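Local structure of Alpha/beta hydrolase (Pseudomonas aeruginosa PAO1, 4R1D) at residues 59-64 and 72-77; 137-140 and 144-147. The protein is probably a lipase of the alpha/beta hydrolase fold that acts as a type VI secretion effector, binds calcium and is held in complex by the inhibitor Tli4. One frame throughout, in Å; residues are numbered along the deposited sequence.

Interaction 1 of 2, residues 59-64 and 72-77; sequences GTNLRN and WRPPNG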
# COMPACT_ATOMS: atom_id res chain seq x y z
N GLY A 59 -5.91 -0.70 -1.93
CA GLY A 59 -7.20 -0.05 -2.12
C GLY A 59 -7.33 1.35 -1.55
O GLY A 59 -8.31 2.05 -1.83
N THR A 60 -6.33 1.76 -0.76
CA THR A 60 -6.38 3.04 -0.05
C THR A 60 -5.36 4.01 -0.63
O THR A 60 -4.21 3.64 -0.86
CB THR A 60 -6.12 2.84 1.47
OG1 THR A 60 -7.10 1.94 2.02
CG2 THR A 60 -6.14 4.18 2.24
N ASN A 61 -5.79 5.24 -0.87
CA ASN A 61 -4.90 6.30 -1.33
C ASN A 61 -3.84 6.63 -0.31
O ASN A 61 -4.13 6.66 0.89
CB ASN A 61 -5.71 7.57 -1.61
CG ASN A 61 -6.81 7.35 -2.63
OD1 ASN A 61 -6.61 6.66 -3.63
ND2 ASN A 61 -7.98 7.95 -2.39
N LEU A 62 -2.62 6.93 -0.77
CA LEU A 62 -1.51 7.24 0.14
C LEU A 62 -0.79 8.49 -0.30
O LEU A 62 -0.69 8.79 -1.50
CB LEU A 62 -0.48 6.10 0.17
CG LEU A 62 -1.02 4.70 0.44
CD1 LEU A 62 0.10 3.69 0.26
CD2 LEU A 62 -1.63 4.61 1.84
N ARG A 63 -0.25 9.20 0.68
CA ARG A 63 0.61 10.34 0.41
C ARG A 63 1.86 10.19 1.24
O ARG A 63 1.87 9.48 2.24
CB ARG A 63 -0.12 11.64 0.76
CG ARG A 63 -0.47 11.75 2.24
CD ARG A 63 -1.35 12.97 2.49
NE ARG A 63 -1.66 13.10 3.92
CZ ARG A 63 -2.77 13.65 4.39
NH1 ARG A 63 -3.71 14.08 3.55
NH2 ARG A 63 -2.96 13.74 5.69
N ASN A 64 2.93 10.87 0.83
CA ASN A 64 4.17 10.83 1.60
C ASN A 64 3.92 11.48 2.96
O ASN A 64 3.33 12.55 3.05
CB ASN A 64 5.30 11.54 0.83
CG ASN A 64 6.62 11.57 1.60
OD1 ASN A 64 6.81 12.39 2.50
ND2 ASN A 64 7.56 10.68 1.23
N TRP A 72 0.12 7.37 -4.15
CA TRP A 72 -0.71 6.21 -4.53
C TRP A 72 -2.16 6.65 -4.64
O TRP A 72 -2.75 7.10 -3.67
CB TRP A 72 -0.62 5.09 -3.50
CG TRP A 72 -1.28 3.83 -4.00
CD1 TRP A 72 -2.46 3.28 -3.58
CD2 TRP A 72 -0.80 2.99 -5.05
NE1 TRP A 72 -2.73 2.13 -4.31
CE2 TRP A 72 -1.72 1.94 -5.22
CE3 TRP A 72 0.34 3.03 -5.87
CZ2 TRP A 72 -1.54 0.93 -6.17
CZ3 TRP A 72 0.52 2.03 -6.81
CH2 TRP A 72 -0.41 0.99 -6.95
N ARG A 73 -2.71 6.53 -5.85
CA ARG A 73 -4.10 6.88 -6.10
C ARG A 73 -4.63 6.09 -7.30
O ARG A 73 -4.69 6.58 -8.44
CB ARG A 73 -4.27 8.38 -6.29
CG ARG A 73 -5.66 8.85 -5.90
CD ARG A 73 -5.77 10.36 -5.93
NE ARG A 73 -5.36 11.01 -4.68
CZ ARG A 73 -5.72 12.25 -4.39
NH1 ARG A 73 -6.49 12.91 -5.24
NH2 ARG A 73 -5.35 12.82 -3.25
N PRO A 74 -5.01 4.84 -7.02
CA PRO A 74 -5.48 3.82 -7.95
C PRO A 74 -6.78 4.24 -8.62
O PRO A 74 -7.53 5.04 -8.06
CB PRO A 74 -5.71 2.61 -7.04
CG PRO A 74 -5.97 3.21 -5.68
CD PRO A 74 -5.03 4.38 -5.62
N PRO A 75 -7.06 3.70 -9.81
CA PRO A 75 -6.27 2.70 -10.54
C PRO A 75 -5.09 3.32 -11.26
O PRO A 75 -5.15 4.48 -11.67
CB PRO A 75 -7.27 2.18 -11.58
CG PRO A 75 -8.11 3.38 -11.88
CD PRO A 75 -8.28 4.08 -10.55
N ASN A 76 -4.03 2.53 -11.44
CA ASN A 76 -2.82 3.01 -12.12
C ASN A 76 -2.44 2.13 -13.31
O ASN A 76 -1.35 2.26 -13.85
CB ASN A 76 -1.64 3.07 -11.13
CG ASN A 76 -1.20 1.69 -10.66
OD1 ASN A 76 -2.02 0.78 -10.54
ND2 ASN A 76 0.08 1.54 -10.39
N GLY A 77 -3.34 1.22 -13.69
CA GLY A 77 -3.06 0.28 -14.77
C GLY A 77 -3.43 0.80 -16.15
O GLY A 77 -3.86 1.95 -16.29
O HOH W 1 -8.18 6.04 -5.48
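L62 and W72 face each other as an antiparallel hydrogen-bonded pair, L62 N giving its hydrogen to W72 O at 2.9 Å (161° at the hydrogen) and W72 N returning one to L62 O, longer at 3.1 Å and more bent. One residue earlier the CA of N61 also comes near W72 O, a weaker CH...O approach beside the N-H bond.

On one face of the sheet the two side chains meet at their roots, L62 CB lying 3.8 Å from W72 CB, and the leucine branch continues obliquely past the tryptophan. W72 CD1, at the ring edge, comes to 3.3 Å from T60 O, close to the ring plane, because chi1 (-170°) sets CG opposite the backbone N and carries the indole back along 59-64. That edge is fixed from outside as well: NE1 bonds to M58 O, and W211 meets the indole edge-to-face while its own NE1 bonds to T60 O.

The pairing belongs to a small three-stranded antiparallel sheet, separate from the parallel sheet of the hydrolase core. Here 62-64 is the central strand, flanked by 70-72 and 111-113, and the chain leaves the sheet after W72 through R73 and P74.

N61 covers that exit. Its OD1 rests 3.3 Å from CG of R73 and 3.4 Å from CD of P74. A water lies between N61 OD1 and P74 O, but its leg to OD1 is unusually short, so that bond is doubtful. N61 ND2 turns to G137 O. The amide plane of N61 is turned 40° from that of the R73 guanidinium, whose NH2 forms a salt bridge with D114.

Interaction 2 of 2, residues 137-140 and 144-147; sequences GKVM and YNPV
M140 and Y144 are joined by the backbone bond between these segments: Y144 N donates to M140 O over 3.2 Å, with an angle of 137° at the hydrogen and the donor tilted 21° from the carbonyl plane. Since M140 holds the N-cap position of helix 141-155, this is an i to i+4 bond closing the helix's first turn, a rather bent one.

The apolar contacts gather round the base of the tyrosine. V139 points at Y144 and crosses it at about a right angle, its CB 3.7 Å from CD2 and its CG2 equally far from Y144 CB. Y144 CG stands anti to the carbonyl carbon (chi1 -61°), which brings the CD2 side of the ring back over the residues before the helix. M140 adds a looser touch, CB to Y144 CD2 at 4.2 Å.

The polar ends are bound elsewhere. Y144 OH bonds to the backbone N of G56, and the ring meets those of F53 and H255, on strands 48-54 and 250-255 of the parallel core sheet, seating the start of the helix against the hydrolase core. The N145 amide bridges two separate parts of the chain: ND2 bonds to W136 O and passes 4.1 Å from V139 CG2, while OD1 takes the N-H of D120.

With one bent backbone bond and hydrocarbon packing between the segments, the outer bonds of Y144 OH and N145 probably help fix how these buried side chains are turned.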
# COMPACT_ATOMS: atom_id res chain seq x y z
N GLY A 137 -13.21 9.32 0.60
CA GLY A 137 -12.19 9.74 -0.35
C GLY A 137 -10.84 9.11 -0.06
O GLY A 137 -9.83 9.50 -0.64
N LYS A 138 -10.83 8.15 0.85
CA LYS A 138 -9.60 7.44 1.19
C LYS A 138 -9.31 6.28 0.26
O LYS A 138 -8.20 5.75 0.26
CB LYS A 138 -9.72 6.83 2.59
CG LYS A 138 -9.65 7.80 3.74
CD LYS A 138 -10.04 7.09 5.01
CE LYS A 138 -10.19 8.07 6.18
NZ LYS A 138 -10.55 7.35 7.44
N VAL A 139 -10.32 5.84 -0.48
CA VAL A 139 -10.24 4.56 -1.20
C VAL A 139 -10.62 4.65 -2.68
O VAL A 139 -11.27 5.61 -3.10
CB VAL A 139 -11.11 3.48 -0.52
CG1 VAL A 139 -10.62 3.22 0.89
CG2 VAL A 139 -12.58 3.90 -0.53
N MET A 140 -10.22 3.64 -3.45
CA MET A 140 -10.49 3.60 -4.88
C MET A 140 -11.98 3.83 -5.15
O MET A 140 -12.85 3.10 -4.64
CB MET A 140 -10.03 2.25 -5.45
CG MET A 140 -10.06 2.17 -6.96
SD MET A 140 -9.37 0.60 -7.51
CE MET A 140 -9.42 0.83 -9.28
N TYR A 144 -15.17 0.96 -4.58
CA TYR A 144 -15.74 1.03 -3.23
C TYR A 144 -16.85 2.06 -2.97
O TYR A 144 -17.71 1.82 -2.13
CB TYR A 144 -14.63 1.27 -2.23
CG TYR A 144 -13.60 0.16 -2.23
CD1 TYR A 144 -13.98 -1.18 -2.17
CD2 TYR A 144 -12.26 0.46 -2.31
CE1 TYR A 144 -13.02 -2.19 -2.16
CE2 TYR A 144 -11.30 -0.53 -2.29
CZ TYR A 144 -11.69 -1.86 -2.22
OH TYR A 144 -10.70 -2.83 -2.20
N ASN A 145 -16.82 3.20 -3.65
CA ASN A 145 -17.85 4.21 -3.39
C ASN A 145 -19.30 3.74 -3.67
O ASN A 145 -20.20 4.01 -2.87
CB ASN A 145 -17.55 5.55 -4.10
CG ASN A 145 -16.53 6.42 -3.34
OD1 ASN A 145 -16.56 7.64 -3.45
ND2 ASN A 145 -15.65 5.79 -2.57
N PRO A 146 -19.52 3.01 -4.78
CA PRO A 146 -20.87 2.49 -5.02
C PRO A 146 -21.41 1.61 -3.89
O PRO A 146 -22.54 1.81 -3.46
CB PRO A 146 -20.72 1.69 -6.33
CG PRO A 146 -19.55 2.33 -7.02
CD PRO A 146 -18.61 2.72 -5.90
N VAL A 147 -20.63 0.66 -3.38
CA VAL A 147 -21.18 -0.22 -2.35
C VAL A 147 -21.36 0.51 -1.01
O VAL A 147 -22.30 0.23 -0.27
CB VAL A 147 -20.34 -1.51 -2.17
CG1 VAL A 147 -18.98 -1.20 -1.55
CG2 VAL A 147 -21.12 -2.54 -1.34

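How the interactions relate
Interaction 1 closes before interaction 2 opens along the chain, yet their centres lie about 12 Å apart, on the same side of the chain's centre. They meet directly: N61 N approaches K138 O at 2.7 Å and G59 O lies 3.0 Å from M140 N, both probable hydrogen bonds. The loop 137-140 thus runs beside 59-61, linking the small antiparallel sheet of 62-64, 70-72 and 111-113 to the start of helix 141-155. E152, later on the same helix, and D156, just beyond its end, bind calcium with F202 and D203 of strand 201-206; the side chain of N145 is about 10 Å from that of E152.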